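Local atomic coordinates of 2-aminomuconic 6-semialdehyde dehydrogenase (Pseudomonas sp., PDB entry 7BZV), a protein that probably oxidises 2-aminomuconic 6-semialdehyde to 2-aminomuconate with NAD+ as cofactor, a step of 2-aminophenol catabolism, and works as a tetramer. Residues Ile101-Phe113 against Leu155-Leu168. Residues are numbered along the deposited sequence; the frame is centred on the assembly and turned at random.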
loop_
_atom_site.group_PDB
_atom_site.type_symbol
_atom_site.label_atom_id
_atom_site.label_comp_id
_atom_site.label_asym_id
_atom_site.label_seq_id
_atom_site.Cartn_x
_atom_site.Cartn_y
_atom_site.Cartn_z
ATOM N N ILE B 101 -23.249 12.737 17.419
ATOM C CA ILE B 101 -22.958 11.508 16.693
ATOM C C ILE B 101 -23.657 11.515 15.343
ATOM O O ILE B 101 -22.999 11.541 14.287
ATOM C CB ILE B 101 -23.352 10.283 17.537
ATOM C CG1 ILE B 101 -22.416 10.214 18.752
ATOM C CG2 ILE B 101 -23.329 9.009 16.691
ATOM C CD1 ILE B 101 -22.652 9.073 19.646
ATOM N N ASP B 102 -24.991 11.472 15.350
ATOM C CA ASP B 102 -25.698 11.178 14.104
ATOM C C ASP B 102 -25.397 12.202 13.017
ATOM O O ASP B 102 -25.038 11.839 11.886
ATOM C CB ASP B 102 -27.191 11.077 14.362
ATOM C CG ASP B 102 -27.495 9.993 15.363
ATOM O OD1 ASP B 102 -27.342 10.246 16.575
ATOM O OD2 ASP B 102 -27.806 8.868 14.931
ATOM N N ILE B 103 -25.583 13.477 13.309
ATOM C CA ILE B 103 -25.519 14.452 12.227
ATOM C C ILE B 103 -24.048 14.682 11.882
ATOM O O ILE B 103 -23.705 14.692 10.692
ATOM C CB ILE B 103 -26.241 15.755 12.591
ATOM C CG1 ILE B 103 -27.739 15.687 12.261
ATOM C CG2 ILE B 103 -25.667 16.910 11.803
ATOM C CD1 ILE B 103 -28.463 14.442 12.706
ATOM N N PRO B 104 -23.148 14.887 12.860
ATOM C CA PRO B 104 -21.738 15.116 12.487
ATOM C C PRO B 104 -21.083 13.934 11.778
ATOM O O PRO B 104 -20.399 14.151 10.777
ATOM C CB PRO B 104 -21.052 15.411 13.830
ATOM C CG PRO B 104 -22.208 16.030 14.687
ATOM C CD PRO B 104 -23.384 15.164 14.290
ATOM N N ARG B 105 -21.262 12.700 12.263
ATOM C CA ARG B 105 -20.741 11.542 11.540
ATOM C C ARG B 105 -21.434 11.361 10.195
ATOM O O ARG B 105 -20.803 10.962 9.208
ATOM C CB ARG B 105 -20.887 10.282 12.383
ATOM C CG ARG B 105 -20.000 10.319 13.673
ATOM C CD ARG B 105 -19.907 8.932 14.387
ATOM N NE ARG B 105 -19.283 9.021 15.717
ATOM C CZ ARG B 105 -18.975 7.974 16.491
ATOM N NH1 ARG B 105 -19.205 6.730 16.083
ATOM N NH2 ARG B 105 -18.415 8.167 17.676
ATOM N N GLY B 106 -22.718 11.664 10.112
ATOM C CA GLY B 106 -23.382 11.556 8.820
ATOM C C GLY B 106 -22.770 12.469 7.775
ATOM O O GLY B 106 -22.646 12.101 6.600
ATOM N N ILE B 107 -22.392 13.677 8.185
ATOM C CA ILE B 107 -21.747 14.614 7.273
ATOM C C ILE B 107 -20.324 14.167 6.975
ATOM O O ILE B 107 -19.857 14.248 5.835
ATOM C CB ILE B 107 -21.752 16.023 7.892
ATOM C CG1 ILE B 107 -23.154 16.628 7.885
ATOM C CG2 ILE B 107 -20.760 16.945 7.190
ATOM C CD1 ILE B 107 -23.293 17.807 8.921
ATOM N N ALA B 108 -19.620 13.688 8.003
ATOM C CA ALA B 108 -18.220 13.315 7.862
ATOM C C ALA B 108 -18.046 12.152 6.910
ATOM O O ALA B 108 -16.976 12.012 6.285
ATOM C CB ALA B 108 -17.615 12.944 9.210
ATOM N N ASN B 109 -19.045 11.273 6.809
ATOM C CA ASN B 109 -18.928 10.190 5.832
ATOM C C ASN B 109 -18.620 10.727 4.447
ATOM O O ASN B 109 -17.795 10.159 3.713
ATOM C CB ASN B 109 -20.198 9.338 5.798
ATOM C CG ASN B 109 -20.284 8.403 6.999
ATOM O OD1 ASN B 109 -19.269 8.011 7.535
ATOM N ND2 ASN B 109 -21.491 8.074 7.431
ATOM N N PHE B 110 -19.301 11.793 4.042
ATOM C CA PHE B 110 -19.050 12.305 2.704
ATOM C C PHE B 110 -17.662 12.924 2.591
ATOM O O PHE B 110 -16.987 12.752 1.570
ATOM C CB PHE B 110 -20.120 13.297 2.354
ATOM C CG PHE B 110 -21.393 12.677 1.897
ATOM C CD1 PHE B 110 -21.495 12.128 0.630
ATOM C CD2 PHE B 110 -22.507 12.664 2.722
ATOM C CE1 PHE B 110 -22.681 11.579 0.187
ATOM C CE2 PHE B 110 -23.714 12.128 2.276
ATOM C CZ PHE B 110 -23.801 11.585 1.009
ATOM N N ARG B 111 -17.213 13.638 3.627
ATOM C CA ARG B 111 -15.873 14.232 3.564
ATOM C C ARG B 111 -14.784 13.172 3.604
ATOM O O ARG B 111 -13.771 13.284 2.899
ATOM C CB ARG B 111 -15.672 15.224 4.717
ATOM C CG ARG B 111 -16.522 16.439 4.539
ATOM C CD ARG B 111 -16.361 17.533 5.604
ATOM N NE ARG B 111 -17.161 18.675 5.194
ATOM C CZ ARG B 111 -17.834 19.477 6.027
ATOM N NH1 ARG B 111 -17.802 19.283 7.334
ATOM N NH2 ARG B 111 -18.522 20.486 5.531
ATOM N N ASN B 112 -14.938 12.163 4.455
ATOM C CA ASN B 112 -13.920 11.125 4.548
ATOM C C ASN B 112 -13.757 10.380 3.219
ATOM O O ASN B 112 -12.638 10.048 2.817
ATOM C CB ASN B 112 -14.274 10.135 5.656
ATOM C CG ASN B 112 -14.183 10.747 7.094
ATOM O OD1 ASN B 112 -14.479 10.069 8.080
ATOM N ND2 ASN B 112 -13.787 12.011 7.197
ATOM N N PHE B 113 -14.860 9.954 2.608
ATOM C CA PHE B 113 -14.724 9.241 1.336
ATOM C C PHE B 113 -14.294 10.165 0.213
ATOM O O PHE B 113 -13.696 9.692 -0.759
ATOM C CB PHE B 113 -16.024 8.473 0.996
ATOM C CG PHE B 113 -16.135 7.204 1.773
ATOM C CD1 PHE B 113 -15.252 6.176 1.519
ATOM C CD2 PHE B 113 -17.009 7.092 2.840
ATOM C CE1 PHE B 113 -15.257 5.024 2.273
ATOM C CE2 PHE B 113 -17.026 5.927 3.617
ATOM C CZ PHE B 113 -16.147 4.900 3.330
ATOM N N LEU B 155 -29.695 4.354 13.311
ATOM C CA LEU B 155 -28.804 5.454 12.965
ATOM C C LEU B 155 -29.164 5.857 11.539
ATOM O O LEU B 155 -28.412 5.597 10.593
ATOM C CB LEU B 155 -27.341 5.031 13.089
ATOM C CG LEU B 155 -26.876 4.517 14.448
ATOM C CD1 LEU B 155 -25.551 3.716 14.173
ATOM C CD2 LEU B 155 -26.662 5.566 15.525
ATOM N N PRO B 156 -30.350 6.463 11.342
ATOM C CA PRO B 156 -30.844 6.663 9.965
ATOM C C PRO B 156 -29.872 7.418 9.062
ATOM O O PRO B 156 -29.484 6.908 8.001
ATOM C CB PRO B 156 -32.159 7.444 10.162
ATOM C CG PRO B 156 -32.592 7.143 11.572
ATOM C CD PRO B 156 -31.295 6.971 12.358
ATOM N N LEU B 157 -29.481 8.638 9.428
ATOM C CA LEU B 157 -28.611 9.388 8.528
ATOM C C LEU B 157 -27.213 8.779 8.468
ATOM O O LEU B 157 -26.631 8.652 7.385
ATOM C CB LEU B 157 -28.505 10.853 8.953
ATOM C CG LEU B 157 -27.646 11.714 8.035
ATOM C CD1 LEU B 157 -28.290 11.898 6.677
ATOM C CD2 LEU B 157 -27.402 13.068 8.711
ATOM N N LEU B 158 -26.659 8.425 9.622
ATOM C CA LEU B 158 -25.268 7.981 9.685
ATOM C C LEU B 158 -25.027 6.733 8.821
ATOM O O LEU B 158 -24.106 6.706 7.993
ATOM C CB LEU B 158 -24.910 7.727 11.138
ATOM C CG LEU B 158 -23.452 7.409 11.501
ATOM C CD1 LEU B 158 -23.332 7.542 13.038
ATOM C CD2 LEU B 158 -23.079 6.068 11.099
ATOM N N LEU B 159 -25.844 5.695 8.995
ATOM C CA LEU B 159 -25.677 4.461 8.214
ATOM C C LEU B 159 -26.122 4.624 6.766
ATOM O O LEU B 159 -25.585 3.954 5.875
ATOM C CB LEU B 159 -26.439 3.304 8.862
ATOM C CG LEU B 159 -25.752 2.818 10.152
ATOM C CD1 LEU B 159 -26.571 1.735 10.872
ATOM C CD2 LEU B 159 -24.325 2.336 9.878
ATOM N N LEU B 160 -27.094 5.494 6.497
ATOM C CA LEU B 160 -27.391 5.839 5.113
ATOM C C LEU B 160 -26.176 6.436 4.416
ATOM O O LEU B 160 -25.777 5.958 3.341
ATOM C CB LEU B 160 -28.579 6.798 5.058
ATOM C CG LEU B 160 -28.936 7.355 3.679
ATOM C CD1 LEU B 160 -29.239 6.212 2.711
ATOM C CD2 LEU B 160 -30.129 8.331 3.746
ATOM N N THR B 161 -25.589 7.508 4.974
ATOM C CA THR B 161 -24.479 8.119 4.260
ATOM C C THR B 161 -23.228 7.228 4.271
ATOM O O THR B 161 -22.364 7.385 3.405
ATOM C CB THR B 161 -24.142 9.517 4.809
ATOM O OG1 THR B 161 -23.679 9.420 6.159
ATOM C CG2 THR B 161 -25.371 10.429 4.739
ATOM N N TRP B 162 -23.102 6.320 5.235
ATOM C CA TRP B 162 -21.992 5.366 5.233
ATOM C C TRP B 162 -21.975 4.503 3.970
ATOM O O TRP B 162 -20.901 4.082 3.524
ATOM C CB TRP B 162 -22.120 4.498 6.475
ATOM C CG TRP B 162 -21.242 3.333 6.621
ATOM C CD1 TRP B 162 -21.629 2.018 6.689
ATOM C CD2 TRP B 162 -19.828 3.342 6.726
ATOM N NE1 TRP B 162 -20.518 1.212 6.835
ATOM C CE2 TRP B 162 -19.402 2.000 6.860
ATOM C CE3 TRP B 162 -18.866 4.355 6.719
ATOM C CZ2 TRP B 162 -18.038 1.646 7.000
ATOM C CZ3 TRP B 162 -17.518 3.999 6.824
ATOM C CH2 TRP B 162 -17.127 2.668 6.980
ATOM N N LYS B 163 -23.147 4.227 3.396
ATOM C CA LYS B 163 -23.280 3.498 2.129
ATOM C C LYS B 163 -23.311 4.444 0.935
ATOM O O LYS B 163 -22.634 4.191 -0.063
ATOM C CB LYS B 163 -24.561 2.644 2.117
ATOM C CG LYS B 163 -24.768 1.741 3.339
ATOM C CD LYS B 163 -23.502 0.957 3.697
ATOM C CE LYS B 163 -23.712 -0.024 4.873
ATOM N NZ LYS B 163 -24.867 -0.958 4.714
ATOM N N VAL B 164 -24.078 5.536 1.018
ATOM C CA VAL B 164 -24.270 6.400 -0.144
ATOM C C VAL B 164 -22.965 7.084 -0.514
ATOM O O VAL B 164 -22.650 7.248 -1.694
ATOM C CB VAL B 164 -25.388 7.428 0.124
ATOM C CG1 VAL B 164 -25.414 8.509 -0.940
ATOM C CG2 VAL B 164 -26.753 6.737 0.233
ATOM N N ALA B 165 -22.167 7.481 0.484
ATOM C CA ALA B 165 -20.971 8.253 0.156
ATOM C C ALA B 165 -19.981 7.441 -0.663
ATOM O O ALA B 165 -19.549 7.919 -1.727
ATOM C CB ALA B 165 -20.320 8.776 1.435
ATOM N N PRO B 166 -19.573 6.235 -0.255
ATOM C CA PRO B 166 -18.680 5.462 -1.129
ATOM C C PRO B 166 -19.355 5.031 -2.429
ATOM O O PRO B 166 -18.667 4.919 -3.454
ATOM C CB PRO B 166 -18.266 4.261 -0.260
ATOM C CG PRO B 166 -19.435 4.090 0.717
ATOM C CD PRO B 166 -19.980 5.489 0.949
ATOM N N ALA B 167 -20.652 4.732 -2.411
ATOM C CA ALA B 167 -21.310 4.313 -3.656
ATOM C C ALA B 167 -21.218 5.412 -4.712
ATOM O O ALA B 167 -20.854 5.152 -5.869
ATOM C CB ALA B 167 -22.762 3.936 -3.383
ATOM N N LEU B 168 -21.482 6.661 -4.308
ATOM C CA LEU B 168 -21.355 7.793 -5.227
ATOM C C LEU B 168 -19.890 8.086 -5.547
ATOM O O LEU B 168 -19.557 8.499 -6.659
ATOM C CB LEU B 168 -22.003 9.046 -4.632
ATOM C CG LEU B 168 -23.514 9.058 -4.381
ATOM C CD1 LEU B 168 -24.040 10.380 -3.874
ATOM C CD2 LEU B 168 -24.225 8.675 -5.691
HETATM O O HOH W 1 -28.018 8.585 12.258
#
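Gly106 and Thr161 meet where the helices of residues 101-113 and 156-168, nearly parallel at 8°, come so close that the CA atoms of Gly106 and Leu158 lie 4.1 Å apart. The absence of a side chain at Gly106 leaves room for CD2 of Leu157. The Thr161 hydroxyl is gripped twice: OG1 donates to Gly106 O (2.9 Å), in the carbonyl plane and on a lone pair, and accepts a nearly straight bond from Asn109 ND2 (2.9 Å, 168°) that lies in the amide plane. Asn109 is a knob among Leu158, Thr161, Trp162 and Ala165. The next residue, Phe110, takes the methyl of Ala165 over one ring face, while CE2 touches Thr161 CG2 at 3.4 Å and CZ meets Val164 CG1 at 4.0 Å; its chi1 of -80°, with CG anti to the carbonyl carbon, swings the ring alongside the second helix. An alanine in place of Phe110 would probably leave the Ala165 methyl without its aromatic cover and open a gap beside Thr161 and Val164. Phe113 closes the apolar side, with Pro166 CB over the ring centre and Trp162 CZ3 at its edge.

Against this buried side stands a partly exposed flank, where Leu158 CD1 lies against Arg105 CB (3.7 Å), whose extended chain carries the guanidinium off to Phe447. Separately, Asp102 OD2, salt-bridged to Lys93, is linked to Leu158 N by a water that donates to OD2 (2.7 Å). Donating and accepting at once within a buried interface of this aldehyde dehydrogenase fold, Thr161 OG1 satisfies a carbonyl and an amide of the other helix and probably holds the Asn109 amide in one orientation.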